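HEPN domain-containing protein (Thermotoga maritima, PDB 1O3U) is of unknown function but adopts the all-helical HEPN fold and forms an assembly of two copies. Local coordinates at residues A[18-21]-A[22-26]; A[49-53]-A[54-58]; A[125-128]-A[129-133]. One frame throughout, in Å; residues are numbered along the deposited sequence.

Contact 1 (A[18-21]-A[22-26]); sequences DDLE and HAKHD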
# COMPACT_ATOMS: atom_id res chain seq x y z
N ASP A 18 3.03 -6.09 6.55
CA ASP A 18 2.73 -4.79 7.14
C ASP A 18 1.36 -4.29 6.72
O ASP A 18 0.63 -3.78 7.57
CB ASP A 18 3.77 -3.74 6.77
CG ASP A 18 5.11 -4.00 7.40
OD1 ASP A 18 5.22 -4.88 8.29
OD2 ASP A 18 6.13 -3.35 7.06
N ASP A 19 1.03 -4.37 5.42
CA ASP A 19 -0.33 -4.05 4.96
C ASP A 19 -1.42 -4.88 5.70
O ASP A 19 -2.48 -4.37 6.05
CB ASP A 19 -0.50 -4.32 3.45
CG ASP A 19 0.19 -3.28 2.57
OD1 ASP A 19 0.53 -2.15 3.04
OD2 ASP A 19 0.37 -3.51 1.36
N LEU A 20 -1.15 -6.16 5.91
CA LEU A 20 -2.08 -7.03 6.64
C LEU A 20 -2.26 -6.50 8.08
O LEU A 20 -3.37 -6.40 8.57
CB LEU A 20 -1.61 -8.48 6.67
CG LEU A 20 -2.61 -9.50 7.24
CD1 LEU A 20 -3.85 -9.54 6.42
CD2 LEU A 20 -2.00 -10.89 7.41
N GLU A 21 -1.16 -6.13 8.73
CA GLU A 21 -1.23 -5.61 10.09
C GLU A 21 -2.02 -4.31 10.10
O GLU A 21 -2.84 -4.08 10.99
CB GLU A 21 0.14 -5.41 10.68
CG GLU A 21 0.10 -5.14 12.16
CD GLU A 21 -0.22 -6.36 13.03
OE1 GLU A 21 -0.32 -7.53 12.54
OE2 GLU A 21 -0.42 -6.13 14.24
N HIS A 22 -1.79 -3.47 9.08
CA HIS A 22 -2.57 -2.24 8.89
C HIS A 22 -4.06 -2.57 8.80
O HIS A 22 -4.88 -1.93 9.47
CB HIS A 22 -2.15 -1.47 7.64
CG HIS A 22 -2.45 0.01 7.70
ND1 HIS A 22 -2.05 0.89 6.71
CD2 HIS A 22 -3.08 0.77 8.63
CE1 HIS A 22 -2.42 2.11 7.04
NE2 HIS A 22 -3.03 2.07 8.20
N ALA A 23 -4.42 -3.54 7.96
CA ALA A 23 -5.80 -3.94 7.80
C ALA A 23 -6.44 -4.37 9.14
O ALA A 23 -7.59 -4.04 9.43
CB ALA A 23 -5.90 -5.04 6.84
N LYS A 24 -5.70 -5.17 9.91
CA LYS A 24 -6.16 -5.68 11.17
C LYS A 24 -6.35 -4.53 12.20
O LYS A 24 -7.29 -4.57 13.00
CB LYS A 24 -5.18 -6.72 11.67
CG LYS A 24 -5.29 -8.05 10.91
CD LYS A 24 -4.41 -9.07 11.52
CE LYS A 24 -4.45 -10.32 10.69
NZ LYS A 24 -3.68 -11.39 11.29
N HIS A 25 -5.49 -3.54 12.15
CA HIS A 25 -5.61 -2.35 12.99
C HIS A 25 -6.85 -1.56 12.64
O HIS A 25 -7.61 -1.16 13.53
CB HIS A 25 -4.38 -1.48 12.82
CG HIS A 25 -4.32 -0.34 13.78
ND1 HIS A 25 -4.65 0.95 13.42
CD2 HIS A 25 -3.97 -0.29 15.09
CE1 HIS A 25 -4.50 1.75 14.47
NE2 HIS A 25 -4.10 1.02 15.50
N ASP A 26 -7.05 -1.34 11.34
CA ASP A 26 -8.26 -0.64 10.87
C ASP A 26 -9.52 -1.44 11.25
O ASP A 26 -10.51 -0.85 11.71
CB ASP A 26 -8.25 -0.43 9.36
CG ASP A 26 -7.34 0.74 8.93
OD1 ASP A 26 -7.22 1.76 9.65
OD2 ASP A 26 -6.73 0.70 7.88
O HOH W 1 -1.74 -0.38 3.93
O HOH W 2 -0.92 -9.47 10.93
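The imidazole of His22, joined through a water to the carboxylate of Asp19 on the preceding turn, is stacked with the rings of His22 and Trp34 of the second subunit. At its edge both nitrogens are engaged: NE2 is hydrogen-bonded to Asp26 OD2 of the second subunit, and ND1 to the water, at 3.1 Å. That water donates to Asp19 OD1 at 3.0 Å, whereas Asp19 OD1 and His22 ND1 are themselves 5.4 Å apart. The other imidazole, of His25, meets Phe31 of the second subunit edge-to-face and His29 of its own chain with planes at about 50°.

A second water donates to Glu21 OE1 at 2.6 Å. From Lys24 NZ, 3.4 Å from the water oxygen, it accepts only a weak bond, so these opposite charges are linked indirectly. Direct salt bridges go to other helices: Lys24 NZ pairs with Glu122 of helix 104-132, and Asp19 OD2 with Lys45 of helix 32-54.

The path of Lys24 follows from its first torsion (chi1 -74°), which sets CG anti to the carbonyl carbon and 3.4 Å from Leu20 O. From there the chain runs extended across Leu20, bringing Lys24 CE to 4.0 Å from Leu20 CG. The backbone is regular: His22, Ala23, Lys24 and His25 each donate N-H to the carbonyl four residues back, every angle 153° or wider.

This part of helix 11-28 packs against two helices: Asp19 and Ala23 on Ala42 and Ser38 of helix 32-54, Ala23 and Lys24 on Val118 of helix 104-132, while His22 lies at the dimer interface.

Contact 2 (A[49-53]-A[54-58]); sequences AVFQR and MGAQA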
# COMPACT_ATOMS: atom_id res chain seq x y z
N ALA A 49 5.69 -10.91 -4.55
CA ALA A 49 6.88 -11.51 -3.93
C ALA A 49 7.24 -12.83 -4.62
O ALA A 49 8.42 -13.12 -4.80
CB ALA A 49 6.65 -11.73 -2.44
N VAL A 50 6.23 -13.58 -5.09
CA VAL A 50 6.49 -14.83 -5.83
C VAL A 50 7.12 -14.55 -7.20
O VAL A 50 8.08 -15.23 -7.62
CB VAL A 50 5.23 -15.69 -6.02
CG1 VAL A 50 5.59 -17.01 -6.69
CG2 VAL A 50 4.52 -15.95 -4.66
N PHE A 51 6.53 -13.62 -7.94
CA PHE A 51 7.13 -13.15 -9.18
C PHE A 51 8.57 -12.69 -8.98
O PHE A 51 9.42 -13.07 -9.77
CB PHE A 51 6.31 -12.05 -9.87
CG PHE A 51 5.05 -12.56 -10.49
CD1 PHE A 51 3.89 -12.69 -9.74
CD2 PHE A 51 5.03 -12.94 -11.83
CE1 PHE A 51 2.70 -13.16 -10.32
CE2 PHE A 51 3.85 -13.43 -12.41
CZ PHE A 51 2.69 -13.55 -11.63
N GLN A 52 8.86 -11.91 -7.93
CA GLN A 52 10.21 -11.37 -7.72
C GLN A 52 11.21 -12.52 -7.49
O GLN A 52 12.28 -12.52 -8.05
CB GLN A 52 10.30 -10.40 -6.54
CG GLN A 52 11.60 -9.57 -6.60
CD GLN A 52 12.00 -8.89 -5.27
OE1 GLN A 52 11.17 -8.62 -4.42
NE2 GLN A 52 13.31 -8.62 -5.11
N ARG A 53 10.84 -13.49 -6.67
CA ARG A 53 11.70 -14.66 -6.42
C ARG A 53 11.94 -15.46 -7.71
O ARG A 53 13.04 -15.95 -7.94
CB ARG A 53 11.09 -15.56 -5.36
CG ARG A 53 11.84 -16.87 -5.10
CD ARG A 53 13.14 -16.72 -4.37
NE ARG A 53 13.84 -18.02 -4.32
CZ ARG A 53 15.15 -18.17 -4.22
NH1 ARG A 53 15.95 -17.11 -4.16
NH2 ARG A 53 15.66 -19.38 -4.18
N MSE A 54 10.92 -15.58 -8.55
CA MSE A 54 11.05 -16.30 -9.80
C MSE A 54 11.79 -15.47 -10.85
O MSE A 54 12.17 -16.00 -11.86
CB MSE A 54 9.68 -16.69 -10.38
CG MSE A 54 9.03 -17.82 -9.65
SE MSE A 54 10.15 -19.47 -9.55
CE MSE A 54 10.51 -19.67 -11.46
N GLY A 55 12.01 -14.18 -10.61
CA GLY A 55 12.64 -13.31 -11.59
C GLY A 55 11.73 -12.98 -12.77
O GLY A 55 12.19 -12.64 -13.85
N ALA A 56 10.41 -13.12 -12.58
CA ALA A 56 9.47 -12.90 -13.65
C ALA A 56 8.73 -11.58 -13.49
O ALA A 56 8.49 -11.14 -12.38
CB ALA A 56 8.50 -14.05 -13.72
N GLN A 57 8.36 -10.96 -14.62
CA GLN A 57 7.56 -9.74 -14.65
C GLN A 57 6.12 -10.05 -14.31
O GLN A 57 5.51 -10.98 -14.88
CB GLN A 57 7.61 -9.17 -16.09
CG GLN A 57 6.99 -7.81 -16.30
CD GLN A 57 7.56 -6.76 -15.35
OE1 GLN A 57 8.77 -6.53 -15.33
NE2 GLN A 57 6.70 -6.13 -14.56
N ALA A 58 5.54 -9.23 -13.43
CA ALA A 58 4.14 -9.34 -13.02
C ALA A 58 3.32 -8.25 -13.69
O ALA A 58 3.50 -7.08 -13.39
CB ALA A 58 4.03 -9.21 -11.52
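The methyl of Ala58 sits over one face of the Phe51 ring, a CH-pi contact in which Ala58 CB is 3.9 Å from the ring centroid and 20° off the normal. It lies somewhat toward the rim, and Phe51 CG is its nearest ring atom, 3.7 Å from CB. The carbonyl oxygen Ala56 O instead lies near the plane at the ring's edge, 3.4 Å from Phe51 CB, and Gln57 O approaches obliquely. With chi1 at -72°, the ring swings to the backbone N side of Phe51, where the departing chain passes it.

That chain is turned back by a Schellman motif ending helix 32-54. Gly55 takes a positive phi of 72°, and Ala56 N reaches back to bond Phe51 O at 3.0 Å. Gly55 N bonds Gln52 O at 3.1 Å from above the carbonyl plane, a much less axial approach. The reversal puts Ala56 and Ala58 beside Phe51, with Ala56 CB 4.1 Å from Phe51 CD2.

Helix 63-70 joins this cluster, Leu70 and Glu69 touching Phe51 and Phe66 touching Ala58. On the selenomethionine Met54, CG rests 3.4 Å from Val50 O, and the chain bends twice beyond it.

Contact 3 (A[125-128]-A[129-133]); sequences IRFC and EDLLS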
# COMPACT_ATOMS: atom_id res chain seq x y z
N ILE A 125 -1.38 -14.53 1.62
CA ILE A 125 -0.03 -14.35 2.15
C ILE A 125 0.62 -15.69 2.57
O ILE A 125 1.74 -15.97 2.20
CB ILE A 125 -0.02 -13.36 3.29
CG1 ILE A 125 -0.30 -11.96 2.77
CG2 ILE A 125 1.31 -13.47 4.08
CD1 ILE A 125 -0.62 -10.93 3.92
N ARG A 126 -0.11 -16.52 3.32
CA ARG A 126 0.40 -17.78 3.83
C ARG A 126 0.62 -18.80 2.69
O ARG A 126 1.60 -19.52 2.68
CB ARG A 126 -0.56 -18.33 4.89
CG ARG A 126 -0.56 -17.47 6.17
CD ARG A 126 -1.54 -17.96 7.22
NE ARG A 126 -1.29 -17.34 8.51
CZ ARG A 126 -2.07 -17.48 9.57
NH1 ARG A 126 -3.15 -18.23 9.52
NH2 ARG A 126 -1.75 -16.88 10.69
N PHE A 127 -0.25 -18.78 1.69
CA PHE A 127 -0.04 -19.59 0.48
C PHE A 127 1.25 -19.21 -0.26
O PHE A 127 2.09 -20.09 -0.66
CB PHE A 127 -1.20 -19.44 -0.48
CG PHE A 127 -1.02 -20.22 -1.75
CD1 PHE A 127 -1.26 -21.55 -1.79
CD2 PHE A 127 -0.61 -19.57 -2.91
CE1 PHE A 127 -1.12 -22.26 -3.00
CE2 PHE A 127 -0.46 -20.26 -4.08
CZ PHE A 127 -0.71 -21.60 -4.13
N CYS A 128 1.42 -17.91 -0.50
CA CYS A 128 2.64 -17.39 -1.09
C CYS A 128 3.88 -17.71 -0.25
O CYS A 128 4.93 -18.09 -0.81
CB CYS A 128 2.54 -15.90 -1.34
SG CYS A 128 1.29 -15.46 -2.56
N GLU A 129 3.78 -17.58 1.07
CA GLU A 129 4.88 -18.00 1.99
C GLU A 129 5.23 -19.48 1.77
O GLU A 129 6.41 -19.84 1.63
CB GLU A 129 4.51 -17.74 3.45
CG GLU A 129 4.62 -16.31 3.86
CD GLU A 129 4.14 -15.99 5.24
OE1 GLU A 129 3.38 -16.82 5.81
OE2 GLU A 129 4.49 -14.89 5.74
N ASP A 130 4.22 -20.33 1.72
CA ASP A 130 4.39 -21.76 1.51
C ASP A 130 5.07 -22.05 0.17
O ASP A 130 5.95 -22.90 0.11
CB ASP A 130 3.05 -22.49 1.59
CG ASP A 130 2.49 -22.56 3.03
OD1 ASP A 130 3.15 -22.02 3.97
OD2 ASP A 130 1.41 -23.16 3.30
N LEU A 131 4.65 -21.34 -0.87
CA LEU A 131 5.29 -21.42 -2.18
C LEU A 131 6.77 -20.98 -2.14
O LEU A 131 7.67 -21.72 -2.60
CB LEU A 131 4.48 -20.59 -3.21
CG LEU A 131 3.67 -21.31 -4.27
CD1 LEU A 131 3.14 -20.29 -5.27
CD2 LEU A 131 4.55 -22.43 -5.00
N LEU A 132 7.05 -19.80 -1.57
CA LEU A 132 8.40 -19.28 -1.46
C LEU A 132 9.34 -20.17 -0.63
O LEU A 132 10.56 -20.20 -0.90
CB LEU A 132 8.40 -17.88 -0.88
CG LEU A 132 7.86 -16.83 -1.85
CD1 LEU A 132 7.50 -15.55 -1.14
CD2 LEU A 132 8.88 -16.57 -2.93
N SER A 133 8.78 -20.90 0.32
CA SER A 133 9.55 -21.79 1.18
C SER A 133 10.04 -22.99 0.40
O SER A 133 10.96 -23.67 0.85
CB SER A 133 8.71 -22.29 2.36
OG SER A 133 8.38 -21.20 3.21
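This is a local contact between successive turns near the C-terminal end of helix 104-132, the long last helix of the HEPN helical bundle; Ile125, Arg126, Phe127 and Cys128 meet the residues one turn on. The helical character is borne out by four backbone bonds of the i to i+4 kind, from Glu129, Asp130, Leu131 and Leu132 back to those four carbonyls; the one from Leu132 N to Cys128 O is nearly straight, at 170°.

Phe127 and Leu131 lie side by side and point the same way, Leu131 CD1 approaching the ring obliquely at 3.8 Å from Phe127 CE2. Ile76 and Pro77 also touch this Phe127, and Phe74 touches Leu131, all from the loop preceding helix 78-88.

Glu129 runs alongside Ile125. Its CG, anti to the carbonyl carbon (chi1 -76°), lies 3.3 Å from Ile125 O, and the extended chain then carries OE2 to 3.9 Å from Ile125 CG2. The other oxygen, OE1, is 4.0 Å from Arg126 CG. Arg126 NE and Glu129 OE1 are 5.4 Å apart, too far for a salt bridge; the guanidinium NH2 makes a long, weak ion pair with Glu122. With an alanine in place of Glu129, the side of Ile125 CG2 now lined by the carboxylate would probably be uncovered, and Arg126 would lose one of its nearby negative charges, keeping the weak pair with Glu122.

Cys128 and Leu132 both pack on Met13 of helix 11-28, and on Val50 and Arg53 of helix 32-54 respectively. At the far end Glu129 O takes two donors, Ser133 N at 2.9 Å and the hydroxyl Ser133 OG, also at 2.9 Å, which reaches it from 41° out of the carbonyl plane.

Overall arrangement
From the N terminus, contact 1 comes first, within helix 11-28; contact 2 follows at the end of helix 32-54, and contact 3 near the end of helix 104-132. Each joins adjoining segments, so none closes a long loop, and the three run in series without nesting or crossing. Contacts 1 and 3 meet where Leu20 CD2 lies 3.8 Å from Ile125 CD1. Contacts 2 and 3, centres 13 Å apart, meet through Val50 with Cys128 and Arg53 with Leu132. Contacts 1 and 2 do not touch, their nearest atoms being about 11 Å apart, yet both reach the second subunit. The segments 125-128 and 129-133 thus bridge the first two helices.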